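Local coordinates for putative antitoxin VapB45 (PDB 5AF3), which is possibly the antitoxin of a type II toxin-antitoxin system, with VapC45 as its cognate toxin, at residues K103-H108 and A120-R125. Residues are numbered along the deposited sequence; the frame is centred on the assembly and turned at random.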
ATOM      1  N   LYS A 103     -11.468  -0.988  31.470  1.00 19.80           N
ATOM      2  CA  LYS A 103     -12.119  -0.741  32.789  1.00 20.73           C
ATOM      3  C   LYS A 103     -13.111   0.420  32.752  1.00 21.76           C
ATOM      4  O   LYS A 103     -14.087   0.418  33.511  1.00 27.15           O
ATOM      5  CB  LYS A 103     -11.070  -0.529  33.883  1.00 19.47           C
ATOM      6  CG  LYS A 103     -10.215  -1.726  34.215  1.00 23.99           C
ATOM      7  CD  LYS A 103      -9.097  -1.303  35.147  1.00 29.03           C
ATOM      8  CE  LYS A 103      -8.241  -2.454  35.512  1.00 31.09           C
ATOM      9  NZ  LYS A 103      -7.256  -1.971  36.536  1.00 35.81           N
ATOM     10  N   ASN A 104     -12.922   1.390  31.840  1.00 18.04           N
ATOM     11  CA  ASN A 104     -13.778   2.567  31.744  1.00 16.48           C
ATOM     12  C   ASN A 104     -14.752   2.651  30.571  1.00 22.99           C
ATOM     13  O   ASN A 104     -15.863   3.209  30.715  1.00 25.10           O
ATOM     14  CB  ASN A 104     -12.922   3.839  31.737  1.00 23.02           C
ATOM     15  CG  ASN A 104     -12.302   4.106  33.086  1.00 27.90           C
ATOM     16  OD1 ASN A 104     -12.956   4.686  33.975  1.00 26.98           O
ATOM     17  ND2 ASN A 104     -11.078   3.604  33.288  1.00 23.63           N
ATOM     18  N   VAL A 105     -14.319   2.190  29.398  1.00 20.81           N
ATOM     19  CA  VAL A 105     -15.166   2.226  28.196  1.00 23.10           C
ATOM     20  C   VAL A 105     -15.905   0.895  28.008  1.00 24.75           C
ATOM     21  O   VAL A 105     -16.973   0.870  27.399  1.00 25.39           O
ATOM     22  CB  VAL A 105     -14.333   2.605  26.944  1.00 20.29           C
ATOM     23  CG1 VAL A 105     -15.172   2.580  25.636  1.00 22.72           C
ATOM     24  CG2 VAL A 105     -13.800   4.023  27.173  1.00 20.66           C
ATOM     25  N   GLY A 106     -15.333  -0.175  28.550  1.00 24.34           N
ATOM     26  CA  GLY A 106     -15.987  -1.493  28.507  1.00 27.07           C
ATOM     27  C   GLY A 106     -15.202  -2.575  27.772  1.00 26.49           C
ATOM     28  O   GLY A 106     -14.143  -2.313  27.189  1.00 20.82           O
ATOM     29  N   PRO A 107     -15.718  -3.822  27.803  1.00 24.78           N
ATOM     30  CA  PRO A 107     -15.057  -4.923  27.114  1.00 23.60           C
ATOM     31  C   PRO A 107     -14.741  -4.562  25.664  1.00 16.30           C
ATOM     32  O   PRO A 107     -15.494  -3.821  24.994  1.00 19.56           O
ATOM     33  CB  PRO A 107     -16.083  -6.076  27.198  1.00 28.19           C
ATOM     34  CG  PRO A 107     -16.879  -5.734  28.470  1.00 29.03           C
ATOM     35  CD  PRO A 107     -16.961  -4.242  28.497  1.00 26.08           C
ATOM     36  N   HIS A 108     -13.623  -5.098  25.195  1.00 19.79           N
ATOM     37  CA  HIS A 108     -13.182  -4.863  23.798  1.00 20.54           C
ATOM     38  C   HIS A 108     -13.240  -3.365  23.461  1.00 18.32           C
ATOM     39  O   HIS A 108     -13.673  -2.971  22.384  1.00 17.09           O
ATOM     40  CB  HIS A 108     -14.076  -5.691  22.824  1.00 21.82           C
ATOM     41  CG  HIS A 108     -13.963  -7.175  23.008  1.00 22.63           C
ATOM     42  ND1 HIS A 108     -12.782  -7.869  22.824  1.00 23.87           N
ATOM     43  CD2 HIS A 108     -14.895  -8.106  23.351  1.00 23.00           C
ATOM     44  CE1 HIS A 108     -12.990  -9.157  23.059  1.00 26.36           C
ATOM     45  NE2 HIS A 108     -14.261  -9.325  23.380  1.00 23.47           N
ATOM     46  N   ALA A 120     -10.212   9.833  24.608  1.00 17.11           N
ATOM     47  CA  ALA A 120      -9.108  10.800  24.830  1.00 16.03           C
ATOM     48  C   ALA A 120      -9.156  11.252  26.293  1.00 16.31           C
ATOM     49  O   ALA A 120      -8.138  11.241  26.973  1.00 17.19           O
ATOM     50  CB  ALA A 120      -9.242  12.002  23.932  1.00 19.33           C
ATOM     51  N   GLU A 121     -10.360  11.623  26.751  1.00 19.14           N
ATOM     52  CA  GLU A 121     -10.558  12.082  28.139  1.00 21.27           C
ATOM     53  C   GLU A 121     -10.234  10.983  29.135  1.00 19.79           C
ATOM     54  O   GLU A 121      -9.529  11.237  30.117  1.00 19.67           O
ATOM     55  CB  GLU A 121     -11.964  12.658  28.335  1.00 22.70           C
ATOM     56  CG  GLU A 121     -12.227  13.198  29.728  1.00 30.74           C
ATOM     57  CD  GLU A 121     -13.681  13.632  29.932  1.00 36.46           C
ATOM     58  OE1 GLU A 121     -14.434  13.765  28.928  1.00 40.11           O
ATOM     59  OE2 GLU A 121     -14.075  13.827  31.111  1.00 39.10           O
ATOM     60  N   VAL A 122     -10.687   9.746  28.871  1.00 15.97           N
ATOM     61  CA  VAL A 122     -10.333   8.608  29.730  1.00 16.56           C
ATOM     62  C   VAL A 122      -8.797   8.415  29.822  1.00 20.81           C
ATOM     63  O   VAL A 122      -8.208   8.232  30.907  1.00 19.40           O
ATOM     64  CB  VAL A 122     -11.063   7.276  29.237  1.00 19.38           C
ATOM     65  CG1 VAL A 122     -10.527   6.076  29.930  1.00 15.66           C
ATOM     66  CG2 VAL A 122     -12.621   7.393  29.409  1.00 22.98           C
ATOM     67  N   LEU A 123      -8.128   8.464  28.674  1.00 18.13           N
ATOM     68  CA  LEU A 123      -6.687   8.255  28.679  1.00 17.83           C
ATOM     69  C   LEU A 123      -5.925   9.370  29.375  1.00 15.52           C
ATOM     70  O   LEU A 123      -4.935   9.138  30.042  1.00 17.71           O
ATOM     71  CB  LEU A 123      -6.196   8.119  27.237  1.00 20.39           C
ATOM     72  CG  LEU A 123      -6.579   6.753  26.648  1.00 17.87           C
ATOM     73  CD1 LEU A 123      -6.421   6.909  25.108  1.00 22.80           C
ATOM     74  CD2 LEU A 123      -5.782   5.592  27.202  1.00 22.03           C
ATOM     75  N   TRP A 124      -6.370  10.588  29.153  1.00 18.47           N
ATOM     76  CA  TRP A 124      -5.778  11.735  29.833  1.00 23.73           C
ATOM     77  C   TRP A 124      -5.724  11.505  31.368  1.00 20.70           C
ATOM     78  O   TRP A 124      -4.653  11.626  31.984  1.00 22.79           O
ATOM     79  CB  TRP A 124      -6.538  12.996  29.456  1.00 30.38           C
ATOM     80  CG  TRP A 124      -6.152  14.133  30.276  1.00 35.66           C
ATOM     81  CD1 TRP A 124      -4.913  14.692  30.365  1.00 38.53           C
ATOM     82  CD2 TRP A 124      -6.997  14.865  31.170  1.00 37.66           C
ATOM     83  NE1 TRP A 124      -4.934  15.744  31.253  1.00 38.53           N
ATOM     84  CE2 TRP A 124      -6.200  15.867  31.767  1.00 38.23           C
ATOM     85  CE3 TRP A 124      -8.356  14.767  31.528  1.00 39.00           C
ATOM     86  CZ2 TRP A 124      -6.715  16.781  32.690  1.00 35.56           C
ATOM     87  CZ3 TRP A 124      -8.866  15.672  32.448  1.00 38.12           C
ATOM     88  CH2 TRP A 124      -8.042  16.669  33.016  1.00 37.69           C
ATOM     89  N   ARG A 125      -6.874  11.147  31.936  1.00 26.13           N
ATOM     90  CA  ARG A 125      -7.031  10.835  33.369  1.00 29.63           C
ATOM     91  C   ARG A 125      -6.014   9.797  33.861  1.00 28.34           C
ATOM     92  O   ARG A 125      -5.438   9.941  34.951  1.00 25.88           O
ATOM     93  CB  ARG A 125      -8.453  10.328  33.650  1.00 33.29           C
ATOM     94  CG  ARG A 125      -9.539  11.367  33.497  1.00 36.24           C
ATOM     95  CD  ARG A 125     -10.880  10.911  34.133  1.00 42.47           C
ATOM     96  NE  ARG A 125     -11.952  10.648  33.146  1.00 42.74           N
ATOM     97  CZ  ARG A 125     -12.530   9.463  32.931  1.00 47.05           C
ATOM     98  NH1 ARG A 125     -12.152   8.366  33.610  1.00 42.90           N
ATOM     99  NH2 ARG A 125     -13.498   9.375  32.015  1.00 49.01           N
TER
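Val-122 of helix 115-130 meets the C-terminal turn of helix 95-105 with both of its methyl groups. Val-122 CG1, which stands anti to the backbone N (chi1 170°), packs on the CB of Asn-104 at 3.7 Å. The other methyl, Val-122 CG2, lies 4.2 Å from Val-105 CG2, a looser apolar touch. This is plain side-chain packing between two consecutive helices, the end of the first meeting the second in a small van der Waals patch. Asn-104 and Val-122 have the closest CA atoms of segments 103-108 and 120-125, 7.2 Å apart.

The polar part is weak. Asn-104 OD1 sits at the edge of the Arg-125 guanidinium, near its plane, but 3.8 Å from NH1 is too long for a hydrogen bond, and the amide is turned 72° from the guanidinium plane. A bend at chi3 (-112°) folds the arginine back along its own helix, bringing one guanidinium face over the CA of Val-122. The other end of the amide, Asn-104 ND2, hydrogen-bonds to Trp-100 O one turn earlier, which fixes the amide's rotation.

Trp-100 ties the helices together again through NE1, which bonds to Val-122 O. Leu-123 continues the packing against Leu-101 and helix 135-143, while Ala-120 and Trp-124 lie against strand 144-147.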